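PDB 6ZMQ: cytochrome C-type biogenesis protein ccmF from Thermus thermophilus, which binds heme b within the membrane and probably acts as the heme lyase that joins heme to apocytochrome c during cytochrome c maturation. Local coordinates for residues G457-A462 with F522-Y526; P592-Y596 with M607-R611; Y602-D608 with R620-L626. One frame throughout, in Å; residues are numbered along the deposited sequence.

Interaction 1 of 3, residues G457-A462 with F522-Y526. With PTY (phosphatidylethanolamine), chain H.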
# COMPACT_ATOMS: atom_id res chain seq x y z
N GLY A 457 -6.41 10.42 -33.57
CA GLY A 457 -5.64 9.19 -33.58
C GLY A 457 -6.10 8.07 -32.66
O GLY A 457 -5.81 6.90 -32.95
N TYR A 458 -6.81 8.41 -31.59
CA TYR A 458 -6.93 7.54 -30.41
C TYR A 458 -7.73 6.28 -30.68
O TYR A 458 -8.91 6.33 -31.05
CB TYR A 458 -7.51 8.33 -29.24
CG TYR A 458 -6.86 9.68 -29.07
CD1 TYR A 458 -5.47 9.82 -28.99
CD2 TYR A 458 -7.64 10.84 -29.00
CE1 TYR A 458 -4.88 11.06 -28.85
CE2 TYR A 458 -7.06 12.08 -28.85
CZ TYR A 458 -5.68 12.18 -28.78
OH TYR A 458 -5.12 13.43 -28.64
N THR A 459 -7.07 5.13 -30.49
CA THR A 459 -7.64 3.80 -30.63
C THR A 459 -8.73 3.59 -29.57
O THR A 459 -8.77 4.30 -28.55
CB THR A 459 -6.55 2.74 -30.48
OG1 THR A 459 -5.33 3.25 -31.02
CG2 THR A 459 -6.89 1.45 -31.23
N LEU A 460 -9.60 2.59 -29.82
CA LEU A 460 -10.88 2.47 -29.13
C LEU A 460 -10.70 2.21 -27.63
O LEU A 460 -11.53 2.62 -26.82
CB LEU A 460 -11.74 1.38 -29.79
CG LEU A 460 -13.22 1.38 -29.39
CD1 LEU A 460 -13.92 2.60 -29.99
CD2 LEU A 460 -13.95 0.12 -29.80
N GLY A 461 -9.58 1.58 -27.26
CA GLY A 461 -9.07 1.64 -25.90
C GLY A 461 -8.86 3.03 -25.33
O GLY A 461 -9.49 3.38 -24.33
N ALA A 462 -8.01 3.84 -25.98
CA ALA A 462 -7.70 5.18 -25.47
C ALA A 462 -8.89 6.13 -25.58
O ALA A 462 -9.16 6.92 -24.66
CB ALA A 462 -6.48 5.75 -26.20
N PHE A 522 -3.89 5.73 -21.38
CA PHE A 522 -3.15 6.53 -22.36
C PHE A 522 -1.65 6.24 -22.33
O PHE A 522 -0.99 6.30 -23.38
CB PHE A 522 -3.43 8.02 -22.12
CG PHE A 522 -4.56 8.57 -22.97
CD1 PHE A 522 -5.87 8.53 -22.51
CD2 PHE A 522 -4.31 9.10 -24.22
CE1 PHE A 522 -6.91 9.02 -23.28
CE2 PHE A 522 -5.34 9.60 -25.00
CZ PHE A 522 -6.64 9.56 -24.52
N SER A 523 -1.08 5.95 -21.15
CA SER A 523 0.35 5.61 -21.08
C SER A 523 0.61 4.16 -21.50
O SER A 523 1.69 3.85 -22.02
CB SER A 523 0.89 5.87 -19.67
OG SER A 523 0.21 5.11 -18.70
N GLN A 524 -0.33 3.26 -21.21
CA GLN A 524 -0.20 1.86 -21.62
C GLN A 524 -0.29 1.71 -23.13
O GLN A 524 0.44 0.91 -23.73
CB GLN A 524 -1.26 1.01 -20.93
CG GLN A 524 -0.88 0.51 -19.54
CD GLN A 524 0.40 -0.30 -19.52
OE1 GLN A 524 0.63 -1.14 -20.40
NE2 GLN A 524 1.25 -0.05 -18.53
N THR A 525 -1.23 2.43 -23.76
CA THR A 525 -1.37 2.35 -25.21
C THR A 525 -0.19 3.00 -25.93
O THR A 525 0.43 2.40 -26.82
CB THR A 525 -2.68 2.99 -25.66
OG1 THR A 525 -2.97 4.14 -24.86
CG2 THR A 525 -3.84 2.00 -25.57
N TYR A 526 0.13 4.23 -25.56
CA TYR A 526 0.90 5.13 -26.42
C TYR A 526 2.33 5.34 -25.94
O TYR A 526 2.74 6.46 -25.66
CB TYR A 526 0.17 6.46 -26.53
CG TYR A 526 -0.99 6.36 -27.43
CD1 TYR A 526 -0.87 5.67 -28.62
CD2 TYR A 526 -2.21 6.97 -27.12
CE1 TYR A 526 -1.91 5.56 -29.48
CE2 TYR A 526 -3.28 6.86 -27.98
CZ TYR A 526 -3.11 6.14 -29.16
OH TYR A 526 -4.11 5.98 -30.07
C1 PTY H . -4.15 -1.69 -25.05
C2 PTY H . -8.15 -7.23 -25.17
C3 PTY H . -7.92 -6.43 -26.45
O4 PTY H . -3.61 -1.37 -23.80
C5 PTY H . -6.30 -2.06 -26.28
C6 PTY H . -5.68 -1.70 -24.93
O7 PTY H . -6.14 -0.45 -24.51
C8 PTY H . -6.75 -0.48 -23.25
O10 PTY H . -6.21 0.02 -22.32
C11 PTY H . -8.09 -1.19 -23.09
C12 PTY H . -9.20 -0.22 -22.68
C13 PTY H . -10.51 -0.68 -23.32
C14 PTY H . -11.05 -1.90 -22.57
C15 PTY H . -12.41 -2.32 -23.14
C16 PTY H . -13.56 -1.98 -22.18
C17 PTY H . -14.88 -2.16 -22.93
C18 PTY H . -16.10 -1.94 -22.02
C19 PTY H . -17.34 -1.78 -22.91
C20 PTY H . -18.46 -0.97 -22.25
C21 PTY H . -19.42 -0.46 -23.33
C22 PTY H . -20.83 -1.06 -23.17
C23 PTY H . -21.80 -0.42 -24.17
C24 PTY H . -23.25 -0.62 -23.70
C25 PTY H . -24.17 0.35 -24.43
C26 PTY H . -25.22 0.86 -23.45
C27 PTY H . -26.57 0.21 -23.77
C28 PTY H . -27.44 0.20 -22.51
C29 PTY H . -26.86 -0.80 -21.52
C30 PTY H . -2.52 -2.16 -23.42
C31 PTY H . -2.26 -2.44 -21.94
O30 PTY H . -1.79 -2.60 -24.23
C32 PTY H . -3.47 -2.05 -21.09
C33 PTY H . -3.21 -2.40 -19.63
C34 PTY H . -4.55 -2.55 -18.90
C35 PTY H . -5.18 -1.18 -18.73
C36 PTY H . -5.52 -0.97 -17.26
C37 PTY H . -6.76 -0.09 -17.13
C38 PTY H . -7.10 0.02 -15.65
C39 PTY H . -7.85 1.31 -15.38
C40 PTY H . -7.73 1.67 -13.90
C41 PTY H . -9.12 2.07 -13.41
C42 PTY H . -9.02 2.59 -11.97
C43 PTY H . -8.69 1.43 -11.05
C44 PTY H . -8.97 1.81 -9.59
P1 PTY H . -6.46 -4.46 -27.37
O11 PTY H . -7.27 -5.22 -26.15
O12 PTY H . -7.45 -4.00 -28.41
O13 PTY H . -5.51 -5.43 -28.01
O14 PTY H . -5.62 -3.17 -26.80
N1 PTY H . -9.06 -8.33 -25.41
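Ala462, Tyr526 and Phe522 carry most of this contact between the start of helix 460-484 and the end of helix 501-525. Ala462 CB lies 4.2 Å from the centroid of the Phe522 ring, almost on its normal, a CH-pi contact over the ring face; the same methyl is 3.8 Å from Tyr526 CE2. So small a side chain lets the two backbones come close, with Ala462 and Phe522 CA atoms 5.7 Å apart. Phe522 also turns its edge to the face of Tyr458 in a T-shaped pair, centroids 5.5 Å apart and planes at 71°. Tyr526, the first residue past the helix, reaches back to the turn before helix 460-484. Its OH accepts two hydrogen bonds from the N-cap residue, from Thr459 N at 3.1 Å and Thr459 OG1 at 3.1 Å. Beside this core the two helices line a lipid site: Gly461 CA is 3.7 Å from C12 of phosphatidylethanolamine, and Thr525 CG2 is 3.5 Å from the lipid's O7. A CB on Gly461 would clash with that O7. The chemistry is thus aromatic and apolar between the helices, with one phenol hydroxyl tying the end of helix 501-525 to the N-cap of helix 460-484.

Interaction 2 of 3, residues P592-Y596 with M607-R611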
# COMPACT_ATOMS: atom_id res chain seq x y z
N PRO A 592 23.19 0.07 -11.51
CA PRO A 592 21.81 0.55 -11.62
C PRO A 592 21.73 2.01 -12.04
O PRO A 592 22.62 2.83 -11.75
CB PRO A 592 21.24 0.32 -10.22
CG PRO A 592 22.38 0.52 -9.35
CD PRO A 592 23.56 -0.05 -10.09
N LYS A 593 20.68 2.30 -12.78
CA LYS A 593 20.39 3.62 -13.29
C LYS A 593 19.58 4.43 -12.28
O LYS A 593 18.88 3.87 -11.43
CB LYS A 593 19.61 3.50 -14.60
CG LYS A 593 20.33 2.67 -15.63
CD LYS A 593 19.58 2.45 -16.91
CE LYS A 593 18.39 1.53 -16.69
NZ LYS A 593 18.82 0.16 -16.31
N VAL A 594 19.67 5.75 -12.39
CA VAL A 594 18.59 6.66 -12.01
C VAL A 594 18.34 7.60 -13.19
O VAL A 594 19.26 8.28 -13.70
CB VAL A 594 18.81 7.42 -10.69
CG1 VAL A 594 18.49 6.55 -9.49
CG2 VAL A 594 20.16 7.91 -10.55
N ILE A 595 17.11 7.59 -13.65
CA ILE A 595 16.64 8.28 -14.84
C ILE A 595 16.46 9.76 -14.56
O ILE A 595 16.24 10.18 -13.42
CB ILE A 595 15.34 7.59 -15.30
CG1 ILE A 595 14.24 7.65 -14.26
CG2 ILE A 595 15.52 6.13 -15.31
CD1 ILE A 595 13.16 8.66 -14.45
N TYR A 596 16.56 10.58 -15.61
CA TYR A 596 16.10 11.96 -15.48
C TYR A 596 14.86 12.14 -16.33
O TYR A 596 14.75 11.56 -17.42
CB TYR A 596 17.20 12.98 -15.84
CG TYR A 596 16.67 14.39 -16.07
CD1 TYR A 596 16.25 15.18 -15.01
CD2 TYR A 596 16.50 14.88 -17.37
CE1 TYR A 596 15.74 16.45 -15.22
CE2 TYR A 596 16.01 16.15 -17.58
CZ TYR A 596 15.61 16.93 -16.51
OH TYR A 596 15.10 18.19 -16.71
N MET A 607 14.48 9.48 -19.50
CA MET A 607 15.80 9.37 -20.10
C MET A 607 16.68 8.45 -19.27
O MET A 607 16.87 8.68 -18.06
CB MET A 607 16.43 10.75 -20.25
CG MET A 607 16.25 11.33 -21.64
SD MET A 607 15.98 13.09 -21.52
CE MET A 607 14.38 13.00 -20.71
N ASP A 608 17.25 7.44 -19.96
CA ASP A 608 17.88 6.23 -19.46
C ASP A 608 19.26 6.04 -20.07
O ASP A 608 19.51 6.46 -21.20
CB ASP A 608 17.02 5.01 -19.81
CG ASP A 608 16.81 4.10 -18.64
OD1 ASP A 608 17.16 4.52 -17.54
OD2 ASP A 608 16.27 2.99 -18.83
N PHE A 609 20.13 5.41 -19.31
CA PHE A 609 21.53 5.23 -19.73
C PHE A 609 21.79 3.88 -20.40
O PHE A 609 22.36 3.89 -21.48
CB PHE A 609 22.42 5.46 -18.52
CG PHE A 609 23.71 6.09 -18.91
CD1 PHE A 609 24.43 5.58 -19.97
CD2 PHE A 609 24.26 7.11 -18.16
CE1 PHE A 609 25.65 6.12 -20.32
CE2 PHE A 609 25.48 7.65 -18.51
CZ PHE A 609 26.17 7.17 -19.60
N ASP A 610 21.37 2.79 -19.75
CA ASP A 610 21.48 1.37 -20.18
C ASP A 610 22.88 0.85 -19.91
O ASP A 610 23.05 0.15 -18.94
CB ASP A 610 20.80 1.09 -21.51
CG ASP A 610 19.32 0.87 -21.32
OD1 ASP A 610 18.90 0.87 -20.19
OD2 ASP A 610 18.64 0.69 -22.30
N ARG A 611 23.77 0.93 -20.88
CA ARG A 611 25.20 0.76 -20.56
C ARG A 611 26.00 1.99 -20.94
O ARG A 611 25.87 2.50 -22.04
CB ARG A 611 25.77 -0.45 -21.29
CG ARG A 611 27.08 -0.16 -22.00
CD ARG A 611 27.64 -1.50 -22.40
NE ARG A 611 27.79 -2.21 -21.16
CZ ARG A 611 28.57 -1.79 -20.20
NH1 ARG A 611 28.68 -2.47 -19.07
NH2 ARG A 611 29.23 -0.67 -20.37
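Lys593 lays its aliphatic chain over the backbone at Phe609 and Asp610: CD is 3.4 Å from Asp610 N and 3.9 Å from Phe609 N. The same Lys593 CD lies 3.2 Å from Asp608 OD1. Bent at chi3 and chi4, the side chain brings NZ to 3.9 Å from Asp610 OD1, a long salt bridge, while Lys593 NZ stays 4.6 Å from Asp608 OD2, beyond bridging distance. The ammonium also makes a cation-pi contact with Trp251. Further along, the segments run antiparallel and meet in a single beta bridge. Tyr596 N donates to Met607 O at 3.1 Å and Met607 N donates to Tyr596 O at 3.0 Å, the reciprocal bonds of a hydrogen-bonded pair. Next to it, Ile595 CA adds a CA-H...O contact to Met607 O at 3.3 Å, and Tyr596 CD2 touches Met607 CE at 4.4 Å. The weakly bonded strand 593-594 is an outermost strand of one antiparallel sheet and 603-608 an inner strand of another, so the contact links the two sheets. A single two-bond bridge thus pairs the backbones at Tyr596 and Met607, while at the other end the long Lys593-Asp610 salt bridge, with Asp608 nearby, adds a weak attraction.

Interaction 3 of 3, residues Y602-D608 with R620-L626. With LMT (dodecyl-beta-D-maltoside), chain D.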
# COMPACT_ATOMS: atom_id res chain seq x y z
N TYR A 602 1.51 18.03 -20.98
CA TYR A 602 0.65 16.90 -21.34
C TYR A 602 1.51 15.68 -21.08
O TYR A 602 1.02 14.62 -21.48
CB TYR A 602 0.61 16.80 -22.87
CG TYR A 602 -0.45 17.50 -23.71
CD1 TYR A 602 -1.80 17.27 -23.55
CD2 TYR A 602 -0.06 18.28 -24.79
CE1 TYR A 602 -2.73 17.87 -24.38
CE2 TYR A 602 -0.97 18.89 -25.62
CZ TYR A 602 -2.32 18.68 -25.42
OH TYR A 602 -3.21 19.29 -26.25
N TYR A 603 2.54 15.73 -20.25
CA TYR A 603 3.48 14.66 -20.61
C TYR A 603 4.53 14.38 -19.53
O TYR A 603 4.61 15.06 -18.50
CB TYR A 603 4.17 15.07 -21.91
CG TYR A 603 4.47 14.01 -22.91
CD1 TYR A 603 5.44 13.06 -22.67
CD2 TYR A 603 3.81 14.00 -24.14
CE1 TYR A 603 5.74 12.11 -23.61
CE2 TYR A 603 4.10 13.05 -25.09
CZ TYR A 603 5.06 12.10 -24.82
OH TYR A 603 5.35 11.15 -25.77
N PHE A 604 5.34 13.36 -19.82
CA PHE A 604 6.52 12.92 -19.07
C PHE A 604 7.46 12.29 -20.09
O PHE A 604 7.00 11.53 -20.95
CB PHE A 604 6.14 11.89 -18.00
CG PHE A 604 6.76 12.14 -16.67
CD1 PHE A 604 6.56 13.35 -16.03
CD2 PHE A 604 7.51 11.17 -16.03
CE1 PHE A 604 7.12 13.61 -14.80
CE2 PHE A 604 8.08 11.41 -14.79
CZ PHE A 604 7.88 12.64 -14.18
N LEU A 605 8.76 12.58 -20.01
CA LEU A 605 9.73 11.99 -20.94
C LEU A 605 10.88 11.37 -20.14
O LEU A 605 11.58 12.08 -19.43
CB LEU A 605 10.28 13.07 -21.89
CG LEU A 605 9.34 13.83 -22.84
CD1 LEU A 605 10.01 15.09 -23.37
CD2 LEU A 605 8.88 12.97 -24.00
N LEU A 606 11.11 10.06 -20.28
CA LEU A 606 12.06 9.40 -19.37
C LEU A 606 13.36 9.05 -20.09
O LEU A 606 13.35 8.32 -21.09
CB LEU A 606 11.43 8.15 -18.75
CG LEU A 606 12.14 7.25 -17.73
CD1 LEU A 606 11.08 6.60 -16.89
CD2 LEU A 606 13.06 6.13 -18.27
N MET A 607 14.48 9.48 -19.50
CA MET A 607 15.80 9.37 -20.10
C MET A 607 16.68 8.45 -19.27
O MET A 607 16.87 8.68 -18.06
CB MET A 607 16.43 10.75 -20.25
CG MET A 607 16.25 11.33 -21.64
SD MET A 607 15.98 13.09 -21.52
CE MET A 607 14.38 13.00 -20.71
N ASP A 608 17.25 7.44 -19.96
CA ASP A 608 17.88 6.23 -19.46
C ASP A 608 19.26 6.04 -20.07
O ASP A 608 19.51 6.46 -21.20
CB ASP A 608 17.02 5.01 -19.81
CG ASP A 608 16.81 4.10 -18.64
OD1 ASP A 608 17.16 4.52 -17.54
OD2 ASP A 608 16.27 2.99 -18.83
N ARG A 620 18.87 4.99 -23.63
CA ARG A 620 17.49 4.58 -23.89
C ARG A 620 16.57 5.76 -23.58
O ARG A 620 16.75 6.46 -22.58
CB ARG A 620 17.09 3.33 -23.08
CG ARG A 620 15.61 2.92 -23.21
CD ARG A 620 15.39 1.41 -23.10
NE ARG A 620 14.86 0.99 -21.81
CZ ARG A 620 14.70 -0.28 -21.44
NH1 ARG A 620 15.04 -1.25 -22.28
NH2 ARG A 620 14.22 -0.58 -20.24
N LEU A 621 15.60 6.00 -24.45
CA LEU A 621 14.65 7.10 -24.23
C LEU A 621 13.25 6.53 -24.45
O LEU A 621 12.96 5.98 -25.52
CB LEU A 621 14.96 8.30 -25.13
CG LEU A 621 14.20 9.63 -25.17
CD1 LEU A 621 13.08 9.62 -26.16
CD2 LEU A 621 13.67 10.07 -23.82
N ILE A 622 12.41 6.56 -23.35
CA ILE A 622 11.02 6.12 -23.47
C ILE A 622 10.10 7.33 -23.36
O ILE A 622 10.37 8.32 -22.66
CB ILE A 622 10.70 4.99 -22.45
CG1 ILE A 622 10.58 5.44 -21.00
CG2 ILE A 622 11.78 3.93 -22.47
CD1 ILE A 622 9.17 5.66 -20.46
N VAL A 623 8.98 7.24 -24.09
CA VAL A 623 8.04 8.34 -24.28
C VAL A 623 6.63 7.82 -24.01
O VAL A 623 6.18 6.87 -24.66
CB VAL A 623 8.16 8.95 -25.70
CG1 VAL A 623 6.97 9.81 -26.02
CG2 VAL A 623 9.42 9.75 -25.85
N THR A 624 5.98 8.41 -23.01
CA THR A 624 4.69 8.08 -22.42
C THR A 624 3.86 9.34 -22.19
O THR A 624 4.41 10.37 -21.78
CB THR A 624 4.87 7.38 -21.07
OG1 THR A 624 5.67 8.21 -20.21
CG2 THR A 624 5.55 6.03 -21.19
N PRO A 625 2.54 9.28 -22.37
CA PRO A 625 1.69 10.44 -22.08
C PRO A 625 1.01 10.37 -20.73
O PRO A 625 0.70 9.30 -20.21
CB PRO A 625 0.64 10.37 -23.20
CG PRO A 625 1.09 9.22 -24.12
CD PRO A 625 1.81 8.31 -23.19
N LEU A 626 0.78 11.57 -20.17
CA LEU A 626 -0.09 11.83 -19.01
C LEU A 626 0.33 11.08 -17.74
O LEU A 626 -0.49 10.82 -16.86
CB LEU A 626 -1.55 11.52 -19.35
CG LEU A 626 -2.22 12.47 -20.35
CD1 LEU A 626 -3.10 11.72 -21.34
CD2 LEU A 626 -3.00 13.55 -19.63
C1B LMT D . 7.05 -3.30 -20.06
C2B LMT D . 6.85 -4.25 -21.28
C3B LMT D . 8.02 -4.23 -22.32
C4B LMT D . 9.12 -3.17 -22.05
C5B LMT D . 9.49 -3.31 -20.56
C6B LMT D . 10.69 -2.43 -20.24
O1B LMT D . 6.30 -3.76 -18.96
O2B LMT D . 6.67 -5.51 -20.78
O3B LMT D . 7.54 -4.16 -23.59
O4' LMT D . 10.23 -3.40 -22.83
O5B LMT D . 8.40 -3.06 -19.66
O6B LMT D . 11.77 -2.83 -20.99
C1' LMT D . 2.57 -2.89 -17.06
C2' LMT D . 2.55 -3.85 -18.30
C3' LMT D . 3.99 -4.37 -18.62
C4' LMT D . 5.01 -3.22 -18.73
C5' LMT D . 4.93 -2.57 -17.32
C6' LMT D . 6.01 -1.57 -16.99
O1' LMT D . 1.43 -2.13 -17.03
O2' LMT D . 1.77 -4.94 -18.01
O3' LMT D . 3.98 -5.11 -19.76
O5' LMT D . 3.66 -1.96 -17.16
O6' LMT D . 5.73 -0.47 -17.75
C1 LMT D . 0.38 -2.57 -16.18
C2 LMT D . -0.29 -1.33 -15.67
C3 LMT D . -1.78 -1.36 -15.51
C4 LMT D . -2.13 -1.91 -14.14
C5 LMT D . -3.62 -1.91 -13.97
C6 LMT D . -4.08 -1.61 -12.57
C7 LMT D . -3.44 -0.35 -12.05
C8 LMT D . -4.43 0.42 -11.25
C9 LMT D . -3.90 0.85 -9.92
C10 LMT D . -5.00 1.56 -9.19
C11 LMT D . -4.48 2.10 -7.90
C12 LMT D . -5.15 3.38 -7.54
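Strands 603-608 and 617-625 form a beta hairpin, and the pairing of 602-608 with 620-626 spans most of its length. The strand axes approach to 4.8 Å at 165°, close to antiparallel. Two reciprocal pairs of backbone bonds set the register: Leu606 N to Ile622 O and Ile622 N to Leu606 O, both 3.0 Å, then Asp608 N to Arg620 O at 2.8 Å and Arg620 N to Asp608 O at 2.9 Å. Near Phe604 and Thr624 the ladder opens, their CA atoms 6.2 Å apart, and it resumes with a weak bond from Leu626 N to Tyr602 O at 3.3 Å.

In the fold, the hairpin is the middle of a four-stranded antiparallel sheet, with 528-534 beside 617-625 and 599-600 beside 603-608; directly after it, the chain enters helix 627-644. Side chains alternate between two faces. On one, Leu605 CD2 meets Val623 CG2 at 3.8 Å and Met607 CG meets Leu621 CD2 at 3.6 Å. The other carries Phe604, Leu606, Ile622 and Thr624, with Leu606 CB 3.6 Å from Ile622 CG1; it faces the membrane helices, where Phe604 packs edge-to-face on Trp631 and Thr624 OG1 hydrogen-bonds Tyr246 OH. At the far end of this face the apolar packing gives way to charge: Asp608 OD2 and Arg620 NE form a long salt bridge at 3.9 Å, and Arg620 NH2 comes within 3.4 Å of O6B of a bound dodecyl-maltoside.

Overall arrangement
Interactions 2 and 3 share Met607 and Asp608 on strand 603-608, which pairs with residue Tyr596 in the first and with strand 617-625 in the second; their centres are 13 Å apart, and Asp610 OD2 lies 3.2 Å from Arg620 CB between them. Interaction 1 lies next to the hairpin's other end. Its centre is 15 Å from that of interaction 3, and Tyr526 O packs 3.2 Å from Pro625 CD, so the end of helix 501-525 meets the place where the sheet returns to helix 627-644. Interactions 1 and 2 do not touch, their nearest atoms about 14 Å apart. Phosphatidylethanolamine borders interaction 1, while all three contacts lie away from the annotated heme-binding residues.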